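Long-range contacts in alpha-1,3-glucanase (Paenibacillus glycanilyticus, PDB 6K0P), which probably hydrolyses the alpha-1,3-glucosidic linkages of alpha-1,3-glucan, as a glycoside hydrolase of family GH87: residues M22-T27 against S53-D58; A30-K35 against G61-F66; G47-R52 against W134-A139. The protein carries 1 engineered substitution. All blocks are in the same frame, centred on the assembly; numbering follows the deposited sequence.

In the fold
From the N terminus, contact 1 closes the first loop, bringing residues 22-27 to 53-58 across 25 intervening residues. Contact 2 begins at 30-35 within that loop and ends beyond it at 61-66, so the two cross. Contact 3 starts at 47-52, before either is complete, and reaches 134-139 over 81 residues; it crosses both. Contacts 1 and 3 share the calcium ion, their centres about 11 Å apart, whereas the centres of contacts 2 and 3 are about 17 Å apart. Contact 2 ties the six-stranded antiparallel sheet to strand 63-67 of the four-stranded one, while contact 3 fastens the calcium-binding loop to the approach to strand 137-143 on the side facing the beta-helix.

Contact 1 (M22-T27 against S53-D58); sequences MEAEST and SSVYLD. With CA (calcium ion), chain J.
Glu25 turns its carboxylate toward the backbone carbonyl of Ser53, and a calcium ion sits where the two groups converge. The grip of Glu25 is bidentate, OE1 and OE2 each lying 2.5 Å from the calcium ion, while Ser53 O comes from the opposing segment to within 2.4 Å of the metal. The 3.0 Å between Glu25 OE1 and Ser53 O is therefore the spacing of two ligands of one cation and not a hydrogen bond. Glu25 CG lies between its own backbone N and carbonyl carbon (chi1 64°), and a bend at chi2 (-88°) swings CD back toward the metal. The aliphatic part of the chain lies beside the serine, with Glu25 CB 3.5 Å from Ser53 OG; that hydroxyl has its own hydrogen-bond partner in Leu36 O. Glu23 reaches the ion through one oxygen only, OE1 at 2.3 Å from the calcium ion. Its OE2 probably bonds Ser50 OG, which would fix the rotation of the carboxylate. A Glu-Ala-Glu sequence binding calcium beside a beta-sandwich is consistent with carbohydrate-binding modules of the galactose-binding-like type, and here a type I turn from Glu23 to Ser26 sets the two glutamates round the metal. Ser50 O, with Asp168 O and OD1, completes seven oxygen ligands. Ala24, between the two glutamates, faces apolar surface instead: its CB is 4.0 Å from Val55 CG2, and Val55 CG2 lies 3.8 Å from Glu25 CA. Phe66 also packs against Ala24. The segments share no direct hydrogen bond, yet both pair with strand 165-173, Met22 bonding Leu170 and Val55 bonding Val167 through their backbones.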
loop_
_atom_site.group_PDB
_atom_site.type_symbol
_atom_site.label_atom_id
_atom_site.label_comp_id
_atom_site.label_asym_id
_atom_site.label_seq_id
_atom_site.Cartn_x
_atom_site.Cartn_y
_atom_site.Cartn_z
ATOM N N MET A 22 -16.042 4.350 -1.542
ATOM C CA MET A 22 -17.052 4.293 -2.592
ATOM C C MET A 22 -16.466 4.792 -3.901
ATOM O O MET A 22 -15.920 5.899 -3.959
ATOM C CB MET A 22 -18.280 5.109 -2.193
ATOM C CG MET A 22 -18.882 4.599 -0.882
ATOM S SD MET A 22 -20.565 5.159 -0.641
ATOM C CE MET A 22 -20.292 6.904 -0.520
ATOM N N GLU A 23 -16.568 3.976 -4.948
ATOM C CA GLU A 23 -16.031 4.358 -6.248
ATOM C C GLU A 23 -16.963 5.351 -6.926
ATOM O O GLU A 23 -18.186 5.168 -6.947
ATOM C CB GLU A 23 -15.867 3.128 -7.144
ATOM C CG GLU A 23 -14.885 2.087 -6.613
ATOM C CD GLU A 23 -13.434 2.538 -6.677
ATOM O OE1 GLU A 23 -13.144 3.609 -7.260
ATOM O OE2 GLU A 23 -12.580 1.806 -6.131
ATOM N N ALA A 24 -16.378 6.407 -7.503
ATOM C CA ALA A 24 -17.190 7.427 -8.158
ATOM C C ALA A 24 -17.991 6.837 -9.308
ATOM O O ALA A 24 -19.160 7.201 -9.513
ATOM C CB ALA A 24 -16.289 8.546 -8.680
ATOM N N GLU A 25 -17.375 5.927 -10.063
ATOM C CA GLU A 25 -17.923 5.389 -11.307
ATOM C C GLU A 25 -18.995 4.335 -11.095
ATOM O O GLU A 25 -19.489 3.778 -12.085
ATOM C CB GLU A 25 -16.788 4.804 -12.160
ATOM C CG GLU A 25 -16.070 3.608 -11.535
ATOM C CD GLU A 25 -14.902 3.996 -10.622
ATOM O OE1 GLU A 25 -14.825 5.163 -10.157
ATOM O OE2 GLU A 25 -14.054 3.117 -10.372
ATOM N N SER A 26 -19.360 4.039 -9.852
ATOM C CA SER A 26 -20.355 3.006 -9.599
ATOM C C SER A 26 -21.639 3.333 -10.353
ATOM O O SER A 26 -22.041 4.498 -10.457
ATOM C CB SER A 26 -20.644 2.934 -8.104
ATOM O OG SER A 26 -21.846 2.215 -7.851
ATOM N N THR A 27 -22.281 2.294 -10.903
ATOM C CA THR A 27 -23.543 2.498 -11.608
ATOM C C THR A 27 -24.650 2.998 -10.688
ATOM O O THR A 27 -25.691 3.446 -11.182
ATOM C CB THR A 27 -23.975 1.204 -12.310
ATOM O OG1 THR A 27 -24.165 0.171 -11.338
ATOM C CG2 THR A 27 -22.914 0.761 -13.303
ATOM N N SER A 53 -11.094 3.243 -13.043
ATOM C CA SER A 53 -11.990 4.232 -13.622
ATOM C C SER A 53 -12.212 5.387 -12.652
ATOM O O SER A 53 -12.074 5.250 -11.435
ATOM C CB SER A 53 -13.327 3.595 -14.022
ATOM O OG SER A 53 -14.219 4.555 -14.575
ATOM N N SER A 54 -12.568 6.530 -13.225
ATOM C CA SER A 54 -12.950 7.724 -12.486
ATOM C C SER A 54 -14.053 8.414 -13.266
ATOM O O SER A 54 -14.361 8.039 -14.402
ATOM C CB SER A 54 -11.779 8.702 -12.349
ATOM O OG SER A 54 -10.789 8.177 -11.504
ATOM N N VAL A 55 -14.647 9.437 -12.659
ATOM C CA VAL A 55 -15.600 10.295 -13.360
ATOM C C VAL A 55 -14.956 11.657 -13.530
ATOM O O VAL A 55 -14.601 12.315 -12.543
ATOM C CB VAL A 55 -16.948 10.400 -12.637
ATOM C CG1 VAL A 55 -17.881 11.316 -13.430
ATOM C CG2 VAL A 55 -17.572 9.018 -12.471
ATOM N N TYR A 56 -14.793 12.069 -14.784
ATOM C CA TYR A 56 -14.160 13.328 -15.141
ATOM C C TYR A 56 -15.215 14.426 -15.163
ATOM O O TYR A 56 -16.195 14.341 -15.915
ATOM C CB TYR A 56 -13.561 13.138 -16.532
ATOM C CG TYR A 56 -12.800 14.282 -17.169
ATOM C CD1 TYR A 56 -11.765 14.940 -16.509
ATOM C CD2 TYR A 56 -13.070 14.643 -18.479
ATOM C CE1 TYR A 56 -11.037 15.956 -17.141
ATOM C CE2 TYR A 56 -12.360 15.641 -19.106
ATOM C CZ TYR A 56 -11.354 16.296 -18.439
ATOM O OH TYR A 56 -10.648 17.285 -19.106
ATOM N N LEU A 57 -15.018 15.453 -14.337
ATOM C CA LEU A 57 -15.885 16.624 -14.304
ATOM C C LEU A 57 -15.142 17.757 -14.994
ATOM O O LEU A 57 -14.059 18.156 -14.557
ATOM C CB LEU A 57 -16.240 17.008 -12.866
ATOM C CG LEU A 57 -16.717 15.889 -11.938
ATOM C CD1 LEU A 57 -17.022 16.450 -10.549
ATOM C CD2 LEU A 57 -17.945 15.184 -12.518
ATOM N N ASP A 58 -15.727 18.276 -16.074
ATOM C CA ASP A 58 -14.993 19.158 -16.969
ATOM C C ASP A 58 -15.814 20.370 -17.386
ATOM O O ASP A 58 -15.414 21.087 -18.313
ATOM C CB ASP A 58 -14.556 18.354 -18.190
ATOM C CG ASP A 58 -13.549 19.079 -19.046
ATOM O OD1 ASP A 58 -12.741 19.871 -18.516
ATOM O OD2 ASP A 58 -13.586 18.849 -20.275
HETATM CA CA CA J . -12.594 4.765 -9.171
#

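Contact 2 (A30-K35 against G61-F66); sequences ATNGTK and GEYVEF
Asn32 lays its amide against Tyr63 and bonds the backbone of Gly61 and Tyr63, and here the packing is close. OD1 of Asn32 accepts from Tyr63 N at 2.8 Å, with the donor in the plane of the amide carbonyl. Its ND2 reaches Gly61 O at 3.2 Å, standing 46° above the plane of that peptide carbonyl. Two bonds of opposite sense thus fix the rotation of the amide, whose CG lies 3.4 Å from Tyr63 CE1 with amide and ring planes 43° apart. The tyrosine ring swings up to this neighbour because its CG lies between backbone N and carbonyl carbon (chi1 66°); Asn32 N rests over one face, and Lys154 makes a cation-pi contact with the ring. Thr31 OG1 donates to Tyr63 O at 2.6 Å and accepts from Gly33 N at 2.9 Å, the latter an ST turn that bends the chain ahead of strand 34-35. A single beta bridge, Thr31 with Val64, joins this turn to strand 63-67, an outermost strand of the four-stranded antiparallel sheet; Glu65 N donates to Ala30 O at 2.9 Å. Val64 is the buried member, packed on Val167 of the other sheet. Looser is the side round Ala30 CB, Glu65 and Glu62. Ala30 CB comes no closer than 3.9 Å to Glu65 OE1, and a water accepts from Ala30 N while also lying 2.7 Å from Glu65 OE1. Glu62 merely passes Asn32 and Gly33, its OE1 being engaged by Asp58 N.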
loop_
_atom_site.group_PDB
_atom_site.type_symbol
_atom_site.label_atom_id
_atom_site.label_comp_id
_atom_site.label_asym_id
_atom_site.label_seq_id
_atom_site.Cartn_x
_atom_site.Cartn_y
_atom_site.Cartn_z
ATOM N N ALA A 30 -25.423 8.705 -9.867
ATOM C CA ALA A 30 -25.801 9.556 -10.983
ATOM C C ALA A 30 -24.669 10.521 -11.299
ATOM O O ALA A 30 -23.983 11.030 -10.402
ATOM C CB ALA A 30 -27.071 10.333 -10.650
ATOM N N THR A 31 -24.453 10.758 -12.587
ATOM C CA THR A 31 -23.461 11.731 -12.998
ATOM C C THR A 31 -23.874 12.320 -14.334
ATOM O O THR A 31 -24.499 11.646 -15.158
ATOM C CB THR A 31 -22.046 11.122 -13.069
ATOM O OG1 THR A 31 -21.103 12.158 -13.363
ATOM C CG2 THR A 31 -21.951 10.043 -14.153
ATOM N N ASN A 32 -23.537 13.593 -14.530
ATOM C CA ASN A 32 -23.561 14.209 -15.848
ATOM C C ASN A 32 -22.157 14.437 -16.389
ATOM O O ASN A 32 -21.992 15.188 -17.353
ATOM C CB ASN A 32 -24.379 15.503 -15.849
ATOM C CG ASN A 32 -23.790 16.567 -14.952
ATOM O OD1 ASN A 32 -22.824 16.317 -14.242
ATOM N ND2 ASN A 32 -24.370 17.761 -14.980
ATOM N N GLY A 33 -21.146 13.819 -15.780
ATOM C CA GLY A 33 -19.778 13.902 -16.240
ATOM C C GLY A 33 -19.403 12.697 -17.072
ATOM O O GLY A 33 -20.258 11.935 -17.533
ATOM N N THR A 34 -18.100 12.510 -17.251
ATOM C CA THR A 34 -17.584 11.537 -18.211
ATOM C C THR A 34 -16.938 10.375 -17.465
ATOM O O THR A 34 -15.879 10.538 -16.851
ATOM C CB THR A 34 -16.581 12.221 -19.132
ATOM O OG1 THR A 34 -17.246 13.277 -19.846
ATOM C CG2 THR A 34 -15.998 11.233 -20.122
ATOM N N LYS A 35 -17.546 9.193 -17.557
ATOM C CA LYS A 35 -17.043 7.997 -16.888
ATOM C C LYS A 35 -15.999 7.325 -17.777
ATOM O O LYS A 35 -16.281 6.990 -18.932
ATOM C CB LYS A 35 -18.209 7.046 -16.609
ATOM C CG LYS A 35 -17.854 5.855 -15.748
ATOM C CD LYS A 35 -19.115 5.132 -15.250
ATOM C CE LYS A 35 -20.106 6.080 -14.542
ATOM N NZ LYS A 35 -21.184 5.309 -13.831
ATOM N N GLY A 61 -21.117 22.817 -13.213
ATOM C CA GLY A 61 -22.343 22.077 -13.018
ATOM C C GLY A 61 -22.206 20.575 -13.140
ATOM O O GLY A 61 -23.161 19.856 -12.824
ATOM N N GLU A 62 -21.056 20.070 -13.588
ATOM C CA GLU A 62 -20.866 18.628 -13.654
ATOM C C GLU A 62 -20.617 18.067 -12.258
ATOM O O GLU A 62 -19.946 18.686 -11.430
ATOM C CB GLU A 62 -19.748 18.257 -14.632
ATOM C CG GLU A 62 -20.191 18.502 -16.075
ATOM C CD GLU A 62 -19.251 17.958 -17.127
ATOM O OE1 GLU A 62 -18.256 17.277 -16.797
ATOM O OE2 GLU A 62 -19.540 18.221 -18.315
ATOM N N TYR A 63 -21.200 16.904 -11.989
ATOM C CA TYR A 63 -21.203 16.351 -10.644
ATOM C C TYR A 63 -21.148 14.835 -10.728
ATOM O O TYR A 63 -21.454 14.233 -11.762
ATOM C CB TYR A 63 -22.485 16.747 -9.884
ATOM C CG TYR A 63 -23.726 16.122 -10.483
ATOM C CD1 TYR A 63 -24.412 16.748 -11.510
ATOM C CD2 TYR A 63 -24.176 14.879 -10.059
ATOM C CE1 TYR A 63 -25.532 16.158 -12.089
ATOM C CE2 TYR A 63 -25.290 14.283 -10.633
ATOM C CZ TYR A 63 -25.953 14.928 -11.649
ATOM O OH TYR A 63 -27.066 14.335 -12.213
ATOM N N VAL A 64 -20.804 14.215 -9.606
ATOM C CA VAL A 64 -21.070 12.801 -9.388
ATOM C C VAL A 64 -21.728 12.675 -8.023
ATOM O O VAL A 64 -21.290 13.313 -7.059
ATOM C CB VAL A 64 -19.802 11.928 -9.513
ATOM C CG1 VAL A 64 -18.650 12.520 -8.714
ATOM C CG2 VAL A 64 -20.102 10.492 -9.087
ATOM N N GLU A 65 -22.809 11.899 -7.952
ATOM C CA GLU A 65 -23.640 11.824 -6.751
ATOM C C GLU A 65 -23.413 10.480 -6.073
ATOM O O GLU A 65 -23.776 9.430 -6.620
ATOM C CB GLU A 65 -25.107 11.984 -7.139
ATOM C CG GLU A 65 -26.058 11.988 -5.951
ATOM C CD GLU A 65 -27.495 12.173 -6.382
ATOM O OE1 GLU A 65 -28.056 11.242 -7.004
ATOM O OE2 GLU A 65 -28.053 13.253 -6.120
ATOM N N PHE A 66 -22.830 10.516 -4.871
ATOM C CA PHE A 66 -22.676 9.340 -4.029
ATOM C C PHE A 66 -23.857 9.241 -3.071
ATOM O O PHE A 66 -24.547 10.224 -2.794
ATOM C CB PHE A 66 -21.406 9.446 -3.174
ATOM C CG PHE A 66 -20.124 9.490 -3.957
ATOM C CD1 PHE A 66 -19.649 10.681 -4.469
ATOM C CD2 PHE A 66 -19.369 8.338 -4.142
ATOM C CE1 PHE A 66 -18.459 10.731 -5.180
ATOM C CE2 PHE A 66 -18.181 8.381 -4.846
ATOM C CZ PHE A 66 -17.724 9.577 -5.361
HETATM O O HOH W 1 -27.183 8.802 -7.622
#

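Contact 3 (G47-R52 against W134-A139); sequences GEASGR and WLYEDA. With CA (calcium ion), chain J.
Trp134 offers its backbone N-H to the carboxylate of Glu48, which extends from the neighbouring loop to meet two successive peptides. Trp134 N donates to Glu48 OE2 at 3.0 Å, on the syn lone pair, with an N-H...O angle of 149°. The next amide, Leu135 N, reaches Glu48 OE1 at 2.8 Å along a straighter path (165°), also on the syn side but 20° out of the carboxylate plane. Trp134 N thus sits between the two oxygens, while Leu135 N approaches OE1 alone. Gly43 N gives OE2 a further bond and a water gives one to OE1, so this buried group is well supplied with donors. An alanine in place of Glu48 would probably leave the amides of Trp134, Leu135 and Gly43 without their acceptor and the loop before strand 137-143 freer to shift. The side chain of Leu135 adds contact, its CG 3.7 Å from Glu48 OE1. Tyr136 comes next and packs its ring against the backbone of the loop, CD2 3.7 Å from Glu48 O and CE2 3.8 Å from Ala49 N. At the far end of the ring Tyr136 OH lies 3.9 Å from Ala49 CB, and the hydroxyl is hydrogen-bonded with Tyr45 O and Ser54 OG. These residues lead into strand 137-143, which pairs antiparallel with strand 72-80 in the beta-sandwich domain, while the loop carries on to Ser50, whose O binds the calcium ion at 2.4 Å. Beyond Tyr136 the chain turns to other partners. Glu137 OE2 accepts from Asp138 N at 2.8 Å, its OE1 bonds His305, and Asp138 forms a salt bridge with Arg350, both partners belonging to the beta-helix part; from the first segment, Arg52 likewise pairs with Asp406.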
loop_
_atom_site.group_PDB
_atom_site.type_symbol
_atom_site.label_atom_id
_atom_site.label_comp_id
_atom_site.label_asym_id
_atom_site.label_seq_id
_atom_site.Cartn_x
_atom_site.Cartn_y
_atom_site.Cartn_z
ATOM N N GLY A 47 -6.130 4.093 -15.976
ATOM C CA GLY A 47 -5.241 3.034 -15.523
ATOM C C GLY A 47 -4.749 3.210 -14.102
ATOM O O GLY A 47 -4.480 2.222 -13.416
ATOM N N GLU A 48 -4.628 4.453 -13.640
ATOM C CA GLU A 48 -4.131 4.731 -12.295
ATOM C C GLU A 48 -5.234 4.908 -11.263
ATOM O O GLU A 48 -4.929 5.110 -10.084
ATOM C CB GLU A 48 -3.217 5.958 -12.294
ATOM C CG GLU A 48 -1.914 5.737 -13.060
ATOM C CD GLU A 48 -0.827 6.713 -12.665
ATOM O OE1 GLU A 48 -1.057 7.535 -11.755
ATOM O OE2 GLU A 48 0.272 6.649 -13.263
ATOM N N ALA A 49 -6.492 4.860 -11.675
ATOM C CA ALA A 49 -7.600 5.043 -10.753
ATOM C C ALA A 49 -7.919 3.748 -10.011
ATOM O O ALA A 49 -7.684 2.641 -10.504
ATOM C CB ALA A 49 -8.850 5.489 -11.521
ATOM N N SER A 50 -8.439 3.901 -8.794
ATOM C CA SER A 50 -9.076 2.784 -8.109
ATOM C C SER A 50 -10.216 2.244 -8.968
ATOM O O SER A 50 -11.036 3.005 -9.486
ATOM C CB SER A 50 -9.615 3.281 -6.768
ATOM O OG SER A 50 -10.088 2.205 -5.968
ATOM N N GLY A 51 -10.256 0.925 -9.136
ATOM C CA GLY A 51 -11.230 0.342 -10.038
ATOM C C GLY A 51 -10.928 0.565 -11.499
ATOM O O GLY A 51 -11.750 0.201 -12.345
ATOM N N ARG A 52 -9.768 1.149 -11.812
ATOM C CA ARG A 52 -9.375 1.505 -13.173
ATOM C C ARG A 52 -10.363 2.457 -13.837
ATOM O O ARG A 52 -10.447 2.509 -15.066
ATOM C CB ARG A 52 -9.081 0.285 -14.055
ATOM C CG ARG A 52 -8.172 -0.729 -13.372
ATOM C CD ARG A 52 -6.760 -0.175 -13.108
ATOM N NE ARG A 52 -5.966 -1.221 -12.467
ATOM C CZ ARG A 52 -4.656 -1.406 -12.637
ATOM N NH1 ARG A 52 -3.938 -0.593 -13.409
ATOM N NH2 ARG A 52 -4.061 -2.418 -12.017
ATOM N N TRP A 134 1.704 8.663 -11.570
ATOM C CA TRP A 134 1.301 8.932 -10.184
ATOM C C TRP A 134 0.431 10.191 -10.113
ATOM O O TRP A 134 0.739 11.170 -9.425
ATOM C CB TRP A 134 2.510 9.027 -9.243
ATOM C CG TRP A 134 3.310 7.767 -9.098
ATOM C CD1 TRP A 134 3.307 6.666 -9.925
ATOM C CD2 TRP A 134 4.224 7.472 -8.040
ATOM N NE1 TRP A 134 4.195 5.719 -9.441
ATOM C CE2 TRP A 134 4.762 6.195 -8.286
ATOM C CE3 TRP A 134 4.655 8.181 -6.914
ATOM C CZ2 TRP A 134 5.698 5.604 -7.438
ATOM C CZ3 TRP A 134 5.575 7.591 -6.066
ATOM C CH2 TRP A 134 6.084 6.312 -6.333
ATOM N N LEU A 135 -0.676 10.133 -10.847
ATOM C CA LEU A 135 -1.472 11.307 -11.177
ATOM C C LEU A 135 -2.495 11.668 -10.112
ATOM O O LEU A 135 -2.944 12.818 -10.082
ATOM C CB LEU A 135 -2.214 11.057 -12.492
ATOM C CG LEU A 135 -1.338 10.634 -13.672
ATOM C CD1 LEU A 135 -2.214 10.118 -14.809
ATOM C CD2 LEU A 135 -0.506 11.816 -14.140
ATOM N N TYR A 136 -2.879 10.721 -9.259
ATOM C CA TYR A 136 -3.936 10.931 -8.277
ATOM C C TYR A 136 -3.378 11.397 -6.937
ATOM O O TYR A 136 -2.243 11.090 -6.568
ATOM C CB TYR A 136 -4.769 9.650 -8.100
ATOM C CG TYR A 136 -5.724 9.478 -9.253
ATOM C CD1 TYR A 136 -6.972 10.082 -9.227
ATOM C CD2 TYR A 136 -5.357 8.779 -10.397
ATOM C CE1 TYR A 136 -7.841 9.993 -10.303
ATOM C CE2 TYR A 136 -6.231 8.667 -11.475
ATOM C CZ TYR A 136 -7.469 9.277 -11.417
ATOM O OH TYR A 136 -8.347 9.186 -12.476
ATOM N N GLU A 137 -4.190 12.171 -6.226
ATOM C CA GLU A 137 -3.887 12.556 -4.856
ATOM C C GLU A 137 -5.204 12.765 -4.118
ATOM O O GLU A 137 -6.291 12.553 -4.669
ATOM C CB GLU A 137 -2.955 13.772 -4.801
ATOM C CG GLU A 137 -1.543 13.443 -4.304
ATOM C CD GLU A 137 -1.508 13.069 -2.835
ATOM O OE1 GLU A 137 -0.569 12.363 -2.413
ATOM O OE2 GLU A 137 -2.410 13.508 -2.088
ATOM N N ASP A 138 -5.107 13.166 -2.851
ATOM C CA ASP A 138 -6.260 13.130 -1.962
ATOM C C ASP A 138 -6.537 14.502 -1.367
ATOM O O ASP A 138 -5.621 15.295 -1.120
ATOM C CB ASP A 138 -6.031 12.175 -0.784
ATOM C CG ASP A 138 -5.960 10.716 -1.193
ATOM O OD1 ASP A 138 -6.172 10.377 -2.388
ATOM O OD2 ASP A 138 -5.678 9.898 -0.286
ATOM N N ALA A 139 -7.816 14.757 -1.101
ATOM C CA ALA A 139 -8.238 15.933 -0.350
ATOM C C ALA A 139 -9.090 15.477 0.826
ATOM O O ALA A 139 -9.958 14.610 0.676
ATOM C CB ALA A 139 -9.056 16.878 -1.236
HETATM CA CA CA J . -12.594 4.765 -9.171
HETATM O O HOH W 2 -1.930 7.519 -9.197
#